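Local structure of DUF1254 domain-containing protein (Vibrio parahaemolyticus, 3U07) at residues Asp334-Trp348 with Met375-Ser388. The protein is of unknown function, a probably exported bacterial protein that combines a DUF1254 and a DUF1214 family region in one chain. The protein carries 2 engineered substitutions. Sequence-based numbering, arbitrary orientation.
Sequences DYVMRFKAPNVSEFW and MKADKDGYYTIYMS
Two antiparallel strands, 334-340 and 382-388, pair as the central strands of a mixed four-stranded sheet in the DUF1214 region, with strand 400-402 alongside 382-388 and strand 432-434 alongside 334-340. Tyr335, Met337 and Phe339 exchange pairs of backbone hydrogen bonds with Met387, Ile385 and Tyr383 respectively; Met387 N to Tyr335 O, at 2.7 Å, is nearly straight (173°). The side chains of these three pairs lie on one face of the sheet, buried except for the partly exposed Tyr383, and there Phe339 turns a ring face to CB of Tyr383. Trp348, past the corner at 345-346, belongs to another sheet, and its six-membered ring drives an edge into the face of Tyr383 in a T-shaped pair (centroids 5.0 Å apart), with CZ2 over the ring centre.

Toward the turn 378-381, Tyr382 is sandwiched. The Arg338 guanidinium lies almost flat on one face, its CZ 4.0 Å from the ring centroid in a cation-pi stack, while CG of Lys340 makes a CH-pi contact with the opposite face. CG of Arg338 stands anti to the backbone N (chi1 178°), and the chain runs straight through chi2 and bends at chi3, which brings NH1 to a salt bridge with Asp378 OD2 at 3.2 Å. A water links Ala341 N to Gly381 O.

At the far end, both carboxylate oxygens of Asp334 are held: Ser388 OG meets OD1 from above the carboxylate plane, and Tyr386 OH donates to the anti lone pair of OD2 at 2.7 Å.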
loop_
_atom_site.group_PDB
_atom_site.type_symbol
_atom_site.label_atom_id
_atom_site.label_comp_id
_atom_site.label_asym_id
_atom_site.label_seq_id
_atom_site.Cartn_x
_atom_site.Cartn_y
_atom_site.Cartn_z
ATOM N N ASP A 334 -9.162 -30.989 -8.771
ATOM C CA ASP A 334 -10.194 -30.297 -8.027
ATOM C C ASP A 334 -9.447 -30.124 -6.703
ATOM O O ASP A 334 -8.629 -30.972 -6.342
ATOM C CB ASP A 334 -11.417 -31.186 -7.828
ATOM C CG ASP A 334 -12.497 -30.935 -8.862
ATOM O OD1 ASP A 334 -12.189 -30.358 -9.926
ATOM O OD2 ASP A 334 -13.654 -31.324 -8.606
ATOM N N TYR A 335 -9.685 -29.035 -5.986
ATOM C CA TYR A 335 -8.978 -28.846 -4.727
ATOM C C TYR A 335 -9.918 -28.533 -3.582
ATOM O O TYR A 335 -11.068 -28.144 -3.791
ATOM C CB TYR A 335 -7.957 -27.713 -4.850
ATOM C CG TYR A 335 -6.952 -27.896 -5.962
ATOM C CD1 TYR A 335 -7.261 -27.537 -7.277
ATOM C CD2 TYR A 335 -5.690 -28.426 -5.701
ATOM C CE1 TYR A 335 -6.327 -27.704 -8.307
ATOM C CE2 TYR A 335 -4.758 -28.597 -6.717
ATOM C CZ TYR A 335 -5.081 -28.235 -8.014
ATOM O OH TYR A 335 -4.153 -28.410 -9.017
ATOM N N VAL A 336 -9.424 -28.727 -2.365
ATOM C CA VAL A 336 -10.205 -28.426 -1.182
ATOM C C VAL A 336 -9.307 -27.777 -0.129
ATOM O O VAL A 336 -8.145 -28.147 0.044
ATOM C CB VAL A 336 -10.903 -29.689 -0.605
ATOM C CG1 VAL A 336 -9.881 -30.669 -0.075
ATOM C CG2 VAL A 336 -11.887 -29.276 0.486
HETATM N N MSE A 337 -9.873 -26.791 0.555
HETATM C CA MSE A 337 -9.187 -26.030 1.587
HETATM C C MSE A 337 -10.079 -26.059 2.826
HETATM O O MSE A 337 -11.224 -25.626 2.765
HETATM C CB MSE A 337 -9.053 -24.593 1.106
HETATM C CG MSE A 337 -7.749 -23.907 1.382
HETATM SE SE MSE A 337 -7.802 -22.138 0.580
HETATM C CE MSE A 337 -9.075 -22.424 -0.818
ATOM N N ARG A 338 -9.568 -26.561 3.942
ATOM C CA ARG A 338 -10.370 -26.607 5.161
ATOM C C ARG A 338 -9.549 -26.051 6.320
ATOM O O ARG A 338 -8.459 -26.543 6.611
ATOM C CB ARG A 338 -10.806 -28.041 5.442
ATOM C CG ARG A 338 -11.612 -28.220 6.709
ATOM C CD ARG A 338 -12.015 -29.677 6.848
ATOM N NE ARG A 338 -12.066 -30.106 8.242
ATOM C CZ ARG A 338 -13.073 -29.862 9.072
ATOM N NH1 ARG A 338 -14.136 -29.186 8.653
ATOM N NH2 ARG A 338 -13.009 -30.290 10.325
ATOM N N PHE A 339 -10.090 -25.043 6.998
ATOM C CA PHE A 339 -9.357 -24.389 8.080
ATOM C C PHE A 339 -10.245 -23.624 9.056
ATOM O O PHE A 339 -11.365 -23.233 8.725
ATOM C CB PHE A 339 -8.396 -23.377 7.466
ATOM C CG PHE A 339 -9.081 -22.411 6.532
ATOM C CD1 PHE A 339 -9.364 -22.781 5.220
ATOM C CD2 PHE A 339 -9.523 -21.172 6.987
ATOM C CE1 PHE A 339 -10.080 -21.937 4.373
ATOM C CE2 PHE A 339 -10.241 -20.318 6.150
ATOM C CZ PHE A 339 -10.522 -20.702 4.840
ATOM N N LYS A 340 -9.714 -23.396 10.253
ATOM C CA LYS A 340 -10.402 -22.620 11.277
ATOM C C LYS A 340 -10.334 -21.151 10.840
ATOM O O LYS A 340 -9.478 -20.765 10.036
ATOM C CB LYS A 340 -9.692 -22.767 12.627
ATOM C CG LYS A 340 -10.022 -24.044 13.398
ATOM C CD LYS A 340 -10.631 -23.687 14.754
ATOM C CE LYS A 340 -11.746 -24.639 15.177
ATOM N NZ LYS A 340 -11.261 -25.832 15.927
ATOM N N ALA A 341 -11.231 -20.326 11.360
ATOM C CA ALA A 341 -11.227 -18.911 11.008
ATOM C C ALA A 341 -9.905 -18.253 11.414
ATOM O O ALA A 341 -9.390 -18.495 12.508
ATOM C CB ALA A 341 -12.385 -18.202 11.693
ATOM N N PRO A 342 -9.328 -17.428 10.526
ATOM C CA PRO A 342 -8.066 -16.731 10.810
ATOM C C PRO A 342 -8.372 -15.699 11.904
ATOM O O PRO A 342 -9.499 -15.211 11.986
ATOM C CB PRO A 342 -7.742 -16.052 9.479
ATOM C CG PRO A 342 -8.421 -16.924 8.464
ATOM C CD PRO A 342 -9.742 -17.204 9.131
ATOM N N ASN A 343 -7.398 -15.364 12.742
ATOM C CA ASN A 343 -7.651 -14.373 13.787
ATOM C C ASN A 343 -7.621 -12.937 13.248
ATOM O O ASN A 343 -6.586 -12.270 13.301
ATOM C CB ASN A 343 -6.634 -14.509 14.926
ATOM C CG ASN A 343 -6.755 -15.833 15.664
ATOM O OD1 ASN A 343 -7.859 -16.328 15.903
ATOM N ND2 ASN A 343 -5.619 -16.403 16.043
ATOM N N VAL A 344 -8.752 -12.474 12.717
ATOM C CA VAL A 344 -8.853 -11.112 12.196
ATOM C C VAL A 344 -10.022 -10.394 12.863
ATOM O O VAL A 344 -11.042 -11.006 13.178
ATOM C CB VAL A 344 -9.071 -11.075 10.671
ATOM C CG1 VAL A 344 -7.956 -11.825 9.970
ATOM C CG2 VAL A 344 -10.424 -11.645 10.325
ATOM N N SER A 345 -9.879 -9.092 13.075
ATOM C CA SER A 345 -10.935 -8.328 13.728
ATOM C C SER A 345 -11.996 -7.883 12.740
ATOM O O SER A 345 -13.157 -7.702 13.105
ATOM C CB SER A 345 -10.351 -7.089 14.422
ATOM O OG SER A 345 -9.939 -6.112 13.474
ATOM N N GLU A 346 -11.607 -7.711 11.482
ATOM C CA GLU A 346 -12.554 -7.250 10.480
ATOM C C GLU A 346 -13.093 -8.351 9.578
ATOM O O GLU A 346 -14.258 -8.733 9.689
ATOM C CB GLU A 346 -11.911 -6.142 9.641
ATOM C CG GLU A 346 -11.295 -5.037 10.482
ATOM C CD GLU A 346 -12.224 -4.574 11.587
ATOM O OE1 GLU A 346 -13.321 -4.061 11.277
ATOM O OE2 GLU A 346 -11.856 -4.729 12.767
ATOM N N PHE A 347 -12.264 -8.850 8.669
ATOM C CA PHE A 347 -12.706 -9.917 7.773
ATOM C C PHE A 347 -11.542 -10.484 6.979
ATOM O O PHE A 347 -10.434 -9.954 7.025
ATOM C CB PHE A 347 -13.787 -9.398 6.814
ATOM C CG PHE A 347 -13.264 -8.513 5.707
ATOM C CD1 PHE A 347 -12.984 -9.041 4.448
ATOM C CD2 PHE A 347 -13.095 -7.142 5.910
ATOM C CE1 PHE A 347 -12.551 -8.218 3.400
ATOM C CE2 PHE A 347 -12.658 -6.306 4.870
ATOM C CZ PHE A 347 -12.388 -6.847 3.613
ATOM N N TRP A 348 -11.790 -11.576 6.265
ATOM C CA TRP A 348 -10.753 -12.186 5.449
ATOM C C TRP A 348 -11.340 -12.712 4.148
ATOM O O TRP A 348 -12.562 -12.785 3.989
ATOM C CB TRP A 348 -10.051 -13.313 6.211
ATOM C CG TRP A 348 -10.965 -14.366 6.742
ATOM C CD1 TRP A 348 -11.497 -14.433 7.995
ATOM C CD2 TRP A 348 -11.458 -15.512 6.035
ATOM N NE1 TRP A 348 -12.290 -15.549 8.118
ATOM C CE2 TRP A 348 -12.285 -16.228 6.929
ATOM C CE3 TRP A 348 -11.282 -16.001 4.733
ATOM C CZ2 TRP A 348 -12.938 -17.411 6.564
ATOM C CZ3 TRP A 348 -11.933 -17.178 4.368
ATOM C CH2 TRP A 348 -12.750 -17.869 5.282
HETATM N N MSE A 375 -19.412 -17.048 3.496
HETATM C CA MSE A 375 -19.468 -18.445 3.930
HETATM C C MSE A 375 -19.699 -18.525 5.432
HETATM O O MSE A 375 -19.476 -17.555 6.157
HETATM C CB MSE A 375 -18.152 -19.180 3.656
HETATM C CG MSE A 375 -17.612 -19.147 2.250
HETATM SE SE MSE A 375 -16.111 -20.380 2.178
HETATM C CE MSE A 375 -14.813 -19.361 3.154
ATOM N N LYS A 376 -20.131 -19.694 5.895
ATOM C CA LYS A 376 -20.343 -19.927 7.320
ATOM C C LYS A 376 -19.602 -21.201 7.722
ATOM O O LYS A 376 -19.625 -22.199 7.005
ATOM C CB LYS A 376 -21.836 -20.049 7.652
ATOM C CG LYS A 376 -22.455 -18.757 8.204
ATOM C CD LYS A 376 -22.594 -17.677 7.137
ATOM C CE LYS A 376 -23.154 -16.376 7.709
ATOM N NZ LYS A 376 -22.126 -15.568 8.426
ATOM N N ALA A 377 -18.937 -21.152 8.871
ATOM C CA ALA A 377 -18.156 -22.277 9.373
ATOM C C ALA A 377 -18.986 -23.469 9.835
ATOM O O ALA A 377 -20.055 -23.307 10.422
ATOM C CB ALA A 377 -17.257 -21.807 10.506
ATOM N N ASP A 378 -18.468 -24.669 9.574
ATOM C CA ASP A 378 -19.137 -25.908 9.954
ATOM C C ASP A 378 -19.447 -25.907 11.451
ATOM O O ASP A 378 -18.974 -25.038 12.188
ATOM C CB ASP A 378 -18.262 -27.121 9.578
ATOM C CG ASP A 378 -17.174 -27.425 10.610
ATOM O OD1 ASP A 378 -16.849 -26.552 11.437
ATOM O OD2 ASP A 378 -16.625 -28.547 10.584
ATOM N N LYS A 379 -20.242 -26.877 11.895
ATOM C CA LYS A 379 -20.625 -26.968 13.301
ATOM C C LYS A 379 -19.417 -26.860 14.228
ATOM O O LYS A 379 -19.541 -26.413 15.368
ATOM C CB LYS A 379 -21.387 -28.277 13.562
ATOM C CG LYS A 379 -20.659 -29.309 14.414
ATOM C CD LYS A 379 -21.492 -30.576 14.538
ATOM C CE LYS A 379 -20.615 -31.817 14.643
ATOM N NZ LYS A 379 -19.750 -31.804 15.850
ATOM N N ASP A 380 -18.252 -27.265 13.732
ATOM C CA ASP A 380 -17.027 -27.201 14.520
ATOM C C ASP A 380 -16.248 -25.925 14.223
ATOM O O ASP A 380 -15.101 -25.763 14.649
ATOM C CB ASP A 380 -16.159 -28.429 14.247
ATOM C CG ASP A 380 -16.632 -29.650 15.014
ATOM O OD1 ASP A 380 -16.302 -30.781 14.600
ATOM O OD2 ASP A 380 -17.325 -29.476 16.042
ATOM N N GLY A 381 -16.885 -25.024 13.482
ATOM C CA GLY A 381 -16.260 -23.757 13.152
ATOM C C GLY A 381 -15.162 -23.774 12.109
ATOM O O GLY A 381 -14.330 -22.870 12.076
ATOM N N TYR A 382 -15.131 -24.806 11.275
ATOM C CA TYR A 382 -14.130 -24.880 10.218
ATOM C C TYR A 382 -14.775 -24.382 8.941
ATOM O O TYR A 382 -15.965 -24.601 8.713
ATOM C CB TYR A 382 -13.659 -26.321 9.967
ATOM C CG TYR A 382 -12.549 -26.808 10.869
ATOM C CD1 TYR A 382 -12.827 -27.344 12.126
ATOM C CD2 TYR A 382 -11.215 -26.738 10.462
ATOM C CE1 TYR A 382 -11.801 -27.805 12.957
ATOM C CE2 TYR A 382 -10.182 -27.194 11.285
ATOM C CZ TYR A 382 -10.484 -27.727 12.529
ATOM O OH TYR A 382 -9.471 -28.186 13.339
ATOM N N TYR A 383 -14.007 -23.678 8.123
ATOM C CA TYR A 383 -14.529 -23.238 6.844
ATOM C C TYR A 383 -13.952 -24.256 5.869
ATOM O O TYR A 383 -12.868 -24.800 6.091
ATOM C CB TYR A 383 -14.050 -21.834 6.477
ATOM C CG TYR A 383 -14.693 -20.736 7.289
ATOM C CD1 TYR A 383 -14.204 -20.398 8.550
ATOM C CD2 TYR A 383 -15.790 -20.027 6.793
ATOM C CE1 TYR A 383 -14.787 -19.375 9.297
ATOM C CE2 TYR A 383 -16.381 -19.004 7.534
ATOM C CZ TYR A 383 -15.871 -18.684 8.784
ATOM O OH TYR A 383 -16.442 -17.678 9.527
ATOM N N THR A 384 -14.686 -24.531 4.804
ATOM C CA THR A 384 -14.234 -25.487 3.810
ATOM C C THR A 384 -14.513 -24.934 2.430
ATOM O O THR A 384 -15.664 -24.739 2.061
ATOM C CB THR A 384 -14.964 -26.839 3.946
ATOM O OG1 THR A 384 -14.580 -27.472 5.172
ATOM C CG2 THR A 384 -14.610 -27.750 2.783
ATOM N N ILE A 385 -13.455 -24.667 1.676
ATOM C CA ILE A 385 -13.607 -24.150 0.326
ATOM C C ILE A 385 -13.319 -25.270 -0.673
ATOM O O ILE A 385 -12.263 -25.905 -0.620
ATOM C CB ILE A 385 -12.634 -22.978 0.051
ATOM C CG1 ILE A 385 -12.974 -21.792 0.963
ATOM C CG2 ILE A 385 -12.698 -22.586 -1.429
ATOM C CD1 ILE A 385 -12.050 -20.601 0.796
ATOM N N TYR A 386 -14.263 -25.522 -1.574
ATOM C CA TYR A 386 -14.079 -26.553 -2.590
ATOM C C TYR A 386 -13.861 -25.823 -3.908
ATOM O O TYR A 386 -14.632 -24.931 -4.259
ATOM C CB TYR A 386 -15.305 -27.472 -2.666
ATOM C CG TYR A 386 -15.105 -28.663 -3.578
ATOM C CD1 TYR A 386 -15.193 -28.528 -4.965
ATOM C CD2 TYR A 386 -14.789 -29.920 -3.060
ATOM C CE1 TYR A 386 -14.973 -29.614 -5.817
ATOM C CE2 TYR A 386 -14.564 -31.014 -3.905
ATOM C CZ TYR A 386 -14.657 -30.854 -5.280
ATOM O OH TYR A 386 -14.433 -31.927 -6.119
HETATM N N MSE A 387 -12.803 -26.194 -4.626
HETATM C CA MSE A 387 -12.452 -25.548 -5.889
HETATM C C MSE A 387 -12.423 -26.471 -7.098
HETATM O O MSE A 387 -11.864 -27.564 -7.044
HETATM C CB MSE A 387 -11.078 -24.876 -5.765
HETATM C CG MSE A 387 -11.001 -23.759 -4.729
HETATM SE SE MSE A 387 -9.180 -23.331 -4.246
HETATM C CE MSE A 387 -8.967 -24.712 -2.924
ATOM N N SER A 388 -13.007 -26.001 -8.195
ATOM C CA SER A 388 -13.043 -26.758 -9.439
ATOM C C SER A 388 -13.370 -25.853 -10.620
ATOM O O SER A 388 -13.849 -24.731 -10.444
ATOM C CB SER A 388 -14.091 -27.871 -9.363
ATOM O OG SER A 388 -14.221 -28.521 -10.615
HETATM O O HOH W 1 -13.418 -20.684 13.172
#